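Local coordinates for putative 2OG-Fe(II) oxygenase family protein (Caulobacter crescentus CB15, PDB 3OOX) that probably acts as an iron(II)- and 2-oxoglutarate-dependent oxygenase, and may form ethene from 2-oxoglutarate or oxidise L-arginine, at residues A[193-206]-A[221-235]. Sequence-based numbering, arbitrary orientation. Where two conformers were deposited one is given.
Sequences DINTITLLLGAEEG and NPPPGCLVINIGDML. With EDO (1,2-ethanediol), chain F.
Thr198 and Asn230 form a hydrogen-bonded antiparallel pair, and Leu200 and Val228 form the next one. Between them Leu199 and Ile229 lie side by side. Asp193, Thr198 and Asn230 are buried. Asn230 ND2 gives a nearly straight bond (171°) to Asp193 OD2 at 3.0 Å, and Thr198 OG1 donates to the same oxygen from the opposite face of the carboxylate. OG1 sits beside its own backbone N (chi1 -59°), where it also accepts from Asn195 ND2. On the face of Leu199 and Ile229, Leu201 CD2 presses on Leu227 CD2 at 3.4 Å, tighter than usual for carbons.

Loops 202-206 and 221-225 are wetter. One water accepts from Ala203 N and lies within bonding distance of Cys226 O. An ethanediol, probably from the crystallisation liquor, accepts from Gly225 N and donates to Glu204 OE2 through O1. Here Asn221 OD1 accepts from Glu205 N at 2.6 Å, while its ND2 donates to Glu205 OE2 at 2.8 Å. With an alanine in place of Asn221, Glu205 N and OE2 would probably both lose these partners, and the carboxylate could turn more freely.

Gly232 takes the N-cap position of helix 233-238; Asp233 N and Met234 N bond to Asp193 O and Asn195 O. Strands 197-201 and 227-231 are central in the main sheet of the double-stranded beta-helix fold, flanked by strands 262-269 and 35-39. Helix 298-309 covers Ile194 and Asp233.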
loop_
_atom_site.group_PDB
_atom_site.type_symbol
_atom_site.label_atom_id
_atom_site.label_comp_id
_atom_site.label_asym_id
_atom_site.label_seq_id
_atom_site.Cartn_x
_atom_site.Cartn_y
_atom_site.Cartn_z
ATOM N N ASP A 193 0.004 6.914 4.697
ATOM C CA ASP A 193 -0.677 6.618 3.457
ATOM C C ASP A 193 -2.074 7.227 3.480
ATOM O O ASP A 193 -2.709 7.265 4.541
ATOM C CB ASP A 193 -0.823 5.092 3.311
ATOM C CG ASP A 193 0.466 4.399 2.898
ATOM O OD1 ASP A 193 1.439 5.106 2.532
ATOM O OD2 ASP A 193 0.495 3.145 2.940
ATOM N N ILE A 194 -2.529 7.672 2.311
ATOM C CA ILE A 194 -3.796 8.410 2.186
ATOM C C ILE A 194 -4.997 7.551 1.860
ATOM O O ILE A 194 -6.148 8.044 1.952
ATOM C CB ILE A 194 -3.675 9.613 1.253
ATOM C CG1 ILE A 194 -3.474 9.205 -0.184
ATOM C CG2 ILE A 194 -2.543 10.541 1.704
ATOM C CD1 ILE A 194 -3.320 10.436 -1.121
ATOM N N ASN A 195 -4.773 6.269 1.580
ATOM C CA ASN A 195 -5.758 5.375 0.994
ATOM C C ASN A 195 -6.500 4.580 2.065
ATOM O O ASN A 195 -6.629 5.033 3.199
ATOM C CB ASN A 195 -5.077 4.512 -0.088
ATOM C CG ASN A 195 -3.818 3.806 0.414
ATOM O OD1 ASN A 195 -2.790 4.471 0.657
ATOM N ND2 ASN A 195 -3.869 2.457 0.544
ATOM N N THR A 196 -7.024 3.416 1.729
ATOM C CA THR A 196 -7.833 2.631 2.668
ATOM C C THR A 196 -6.966 1.682 3.499
ATOM O O THR A 196 -6.841 1.853 4.716
ATOM C CB THR A 196 -8.948 1.905 1.909
ATOM O OG1 THR A 196 -9.747 2.895 1.225
ATOM C CG2 THR A 196 -9.812 0.992 2.850
ATOM N N ILE A 197 -6.363 0.705 2.840
ATOM C CA ILE A 197 -5.273 -0.070 3.425
ATOM C C ILE A 197 -4.196 -0.292 2.373
ATOM O O ILE A 197 -4.479 -0.287 1.177
ATOM C CB ILE A 197 -5.700 -1.448 3.985
ATOM C CG1 ILE A 197 -6.437 -2.283 2.924
ATOM C CG2 ILE A 197 -6.594 -1.248 5.235
ATOM C CD1 ILE A 197 -6.715 -3.759 3.383
ATOM N N THR A 198 -2.954 -0.509 2.825
ATOM C CA THR A 198 -1.835 -0.826 1.935
ATOM C C THR A 198 -1.274 -2.204 2.330
ATOM O O THR A 198 -1.128 -2.546 3.539
ATOM C CB THR A 198 -0.747 0.262 2.052
ATOM O OG1 THR A 198 -1.359 1.498 1.696
ATOM C CG2 THR A 198 0.450 0.001 1.137
ATOM N N LEU A 199 -1.006 -3.044 1.311
ATOM C CA LEU A 199 -0.538 -4.399 1.485
ATOM C C LEU A 199 0.863 -4.564 0.900
ATOM O O LEU A 199 1.058 -4.324 -0.293
ATOM C CB LEU A 199 -1.508 -5.388 0.828
ATOM C CG LEU A 199 -2.900 -5.422 1.437
ATOM C CD1 LEU A 199 -3.859 -4.587 0.598
ATOM C CD2 LEU A 199 -3.408 -6.870 1.618
ATOM N N LEU A 200 1.820 -4.976 1.734
ATOM C CA LEU A 200 3.233 -5.051 1.341
ATOM C C LEU A 200 3.813 -6.436 1.514
ATOM O O LEU A 200 3.996 -6.918 2.634
ATOM C CB LEU A 200 4.053 -4.085 2.197
ATOM C CG LEU A 200 5.538 -3.982 1.899
ATOM C CD1 LEU A 200 5.827 -3.385 0.538
ATOM C CD2 LEU A 200 6.203 -3.187 3.022
ATOM N N LEU A 201 4.118 -7.042 0.377
ATOM C CA LEU A 201 4.930 -8.251 0.359
ATOM C C LEU A 201 6.424 -7.963 0.593
ATOM O O LEU A 201 6.889 -6.839 0.382
ATOM C CB LEU A 201 4.816 -8.952 -0.987
ATOM C CG LEU A 201 3.431 -9.474 -1.333
ATOM C CD1 LEU A 201 3.337 -9.656 -2.894
ATOM C CD2 LEU A 201 3.093 -10.750 -0.550
ATOM N N GLY A 202 7.171 -8.985 0.991
ATOM C CA GLY A 202 8.643 -8.951 0.930
ATOM C C GLY A 202 9.346 -8.024 1.891
ATOM O O GLY A 202 10.490 -7.634 1.632
ATOM N N ALA A 203 8.715 -7.693 3.009
ATOM C CA ALA A 203 9.313 -6.774 3.977
ATOM C C ALA A 203 10.371 -7.400 4.902
ATOM O O ALA A 203 10.978 -6.700 5.717
ATOM C CB ALA A 203 8.214 -6.105 4.815
ATOM N N GLU A 204 10.584 -8.717 4.806
ATOM C CA GLU A 204 11.594 -9.358 5.631
ATOM C C GLU A 204 12.952 -8.657 5.443
ATOM O O GLU A 204 13.400 -8.429 4.314
ATOM C CB GLU A 204 11.683 -10.868 5.344
ATOM C CG GLU A 204 11.999 -11.260 3.912
ATOM C CD GLU A 204 10.765 -11.465 3.033
ATOM O OE1 GLU A 204 9.702 -10.857 3.290
ATOM O OE2 GLU A 204 10.879 -12.192 2.031
ATOM N N GLU A 205 13.562 -8.293 6.575
ATOM C CA GLU A 205 14.871 -7.607 6.619
ATOM C C GLU A 205 14.916 -6.384 5.704
ATOM O O GLU A 205 15.964 -6.047 5.135
ATOM C CB GLU A 205 16.007 -8.583 6.272
ATOM C CG GLU A 205 16.090 -9.795 7.212
ATOM C CD GLU A 205 16.312 -9.406 8.670
ATOM O OE1 GLU A 205 17.043 -8.425 8.928
ATOM O OE2 GLU A 205 15.752 -10.086 9.559
ATOM N N GLY A 206 13.773 -5.715 5.579
ATOM C CA GLY A 206 13.658 -4.543 4.704
ATOM C C GLY A 206 13.808 -3.195 5.361
ATOM O O GLY A 206 13.727 -2.188 4.655
ATOM N N ASN A 221 9.631 -6.306 11.057
ATOM C CA ASN A 221 10.576 -7.193 10.392
ATOM C C ASN A 221 9.999 -8.595 10.335
ATOM O O ASN A 221 10.342 -9.458 11.173
ATOM C CB ASN A 221 11.924 -7.227 11.108
ATOM C CG ASN A 221 12.973 -7.939 10.286
ATOM O OD1 ASN A 221 12.829 -8.066 9.065
ATOM N ND2 ASN A 221 14.048 -8.403 10.940
ATOM N N PRO A 222 9.106 -8.840 9.378
ATOM C CA PRO A 222 8.408 -10.130 9.433
ATOM C C PRO A 222 9.252 -11.263 8.866
ATOM O O PRO A 222 10.233 -11.024 8.173
ATOM C CB PRO A 222 7.210 -9.899 8.515
ATOM C CG PRO A 222 7.740 -8.952 7.484
ATOM C CD PRO A 222 8.640 -8.018 8.239
ATOM N N PRO A 223 8.847 -12.511 9.136
ATOM C CA PRO A 223 9.450 -13.602 8.387
ATOM C C PRO A 223 9.034 -13.534 6.932
ATOM O O PRO A 223 8.102 -12.804 6.594
ATOM C CB PRO A 223 8.856 -14.872 9.031
ATOM C CG PRO A 223 7.790 -14.445 9.929
ATOM C CD PRO A 223 7.751 -12.944 10.011
ATOM N N PRO A 224 9.696 -14.288 6.058
ATOM C CA PRO A 224 9.298 -14.415 4.665
ATOM C C PRO A 224 7.862 -14.936 4.513
ATOM O O PRO A 224 7.330 -15.519 5.464
ATOM C CB PRO A 224 10.323 -15.402 4.089
ATOM C CG PRO A 224 11.432 -15.379 5.006
ATOM C CD PRO A 224 10.896 -15.101 6.352
ATOM N N GLY A 225 7.280 -14.711 3.341
ATOM C CA GLY A 225 5.923 -15.170 3.019
ATOM C C GLY A 225 4.844 -14.508 3.844
ATOM O O GLY A 225 3.836 -15.142 4.195
ATOM N N CYS A 226 5.047 -13.222 4.169
ATOM C CA CYS A 226 4.022 -12.465 4.877
ATOM C C CYS A 226 3.616 -11.206 4.099
ATOM O O CYS A 226 4.278 -10.788 3.158
ATOM C CB CYS A 226 4.483 -12.017 6.282
ATOM S SG CYS A 226 4.848 -13.303 7.502
ATOM N N LEU A 227 2.484 -10.643 4.510
ATOM C CA LEU A 227 2.044 -9.326 4.093
ATOM C C LEU A 227 2.045 -8.416 5.310
ATOM O O LEU A 227 1.502 -8.760 6.358
ATOM C CB LEU A 227 0.618 -9.377 3.516
ATOM C CG LEU A 227 0.489 -9.916 2.094
ATOM C CD1 LEU A 227 -0.932 -10.427 1.845
ATOM C CD2 LEU A 227 0.846 -8.846 1.055
ATOM N N VAL A 228 2.670 -7.249 5.165
ATOM C CA VAL A 228 2.571 -6.212 6.183
ATOM C C VAL A 228 1.465 -5.266 5.687
ATOM O O VAL A 228 1.489 -4.807 4.559
ATOM C CB VAL A 228 3.870 -5.419 6.343
ATOM C CG1 VAL A 228 3.653 -4.268 7.346
ATOM C CG2 VAL A 228 5.015 -6.342 6.805
ATOM N N ILE A 229 0.476 -5.026 6.527
ATOM C CA ILE A 229 -0.690 -4.257 6.121
ATOM C C ILE A 229 -0.846 -3.050 7.024
ATOM O O ILE A 229 -0.682 -3.170 8.231
ATOM C CB ILE A 229 -1.957 -5.099 6.192
ATOM C CG1 ILE A 229 -1.761 -6.388 5.374
ATOM C CG2 ILE A 229 -3.178 -4.279 5.660
ATOM C CD1 ILE A 229 -2.583 -7.553 5.832
ATOM N N ASN A 230 -1.151 -1.897 6.443
ATOM C CA ASN A 230 -1.411 -0.670 7.253
ATOM C C ASN A 230 -2.684 0.044 6.858
ATOM O O ASN A 230 -3.108 0.029 5.686
ATOM C CB ASN A 230 -0.227 0.318 7.255
ATOM C CG ASN A 230 0.095 0.880 5.894
ATOM O OD1 ASN A 230 0.604 0.157 5.033
ATOM N ND2 ASN A 230 -0.198 2.181 5.678
ATOM N N ILE A 231 -3.275 0.682 7.864
ATOM C CA ILE A 231 -4.440 1.537 7.720
ATOM C C ILE A 231 -4.015 2.840 7.026
ATOM O O ILE A 231 -2.968 3.400 7.374
ATOM C CB ILE A 231 -5.001 1.914 9.115
ATOM C CG1 ILE A 231 -5.306 0.636 9.927
ATOM C CG2 ILE A 231 -6.224 2.890 8.995
ATOM C CD1 ILE A 231 -6.389 -0.255 9.335
ATOM N N GLY A 232 -4.823 3.342 6.081
ATOM C CA GLY A 232 -4.584 4.629 5.456
ATOM C C GLY A 232 -5.608 5.659 5.895
ATOM O O GLY A 232 -6.614 5.327 6.565
ATOM N N ASP A 233 -5.399 6.894 5.459
ATOM C CA ASP A 233 -6.179 7.992 5.964
ATOM C C ASP A 233 -7.677 7.847 5.644
ATOM O O ASP A 233 -8.482 8.340 6.447
ATOM C CB ASP A 233 -5.704 9.318 5.377
ATOM C CG ASP A 233 -4.346 9.744 5.886
ATOM O OD1 ASP A 233 -3.815 9.152 6.858
ATOM O OD2 ASP A 233 -3.805 10.692 5.295
HETATM N N MSE A 234 -8.059 7.258 4.512
HETATM C CA MSE A 234 -9.490 7.115 4.190
HETATM C C MSE A 234 -10.195 6.278 5.246
HETATM O O MSE A 234 -11.311 6.610 5.675
HETATM C CB MSE A 234 -9.700 6.467 2.812
HETATM C CG MSE A 234 -9.403 7.346 1.637
HETATM SE SE MSE A 234 -9.460 6.358 -0.048
HETATM C CE MSE A 234 -9.062 7.785 -1.265
ATOM N N LEU A 235 -9.566 5.180 5.677
ATOM C CA LEU A 235 -10.186 4.292 6.642
ATOM C C LEU A 235 -10.106 4.906 8.030
ATOM O O LEU A 235 -11.044 4.777 8.842
ATOM C CB LEU A 235 -9.513 2.926 6.576
ATOM C CG LEU A 235 -10.011 1.827 7.496
ATOM C CD1 LEU A 235 -11.533 1.640 7.407
ATOM C CD2 LEU A 235 -9.315 0.487 7.181
HETATM C C1 EDO F . 8.892 -13.387 0.142
HETATM O O1 EDO F . 8.474 -13.267 1.519
HETATM C C2 EDO F . 8.549 -14.741 -0.476
HETATM O O2 EDO F . 8.900 -15.838 0.391
HETATM O O HOH W 1 -0.343 5.253 7.048
HETATM O O HOH W 2 6.127 -8.559 4.073
HETATM O O HOH W 3 6.174 -11.538 1.137
HETATM O O HOH W 4 7.311 -11.357 4.400
#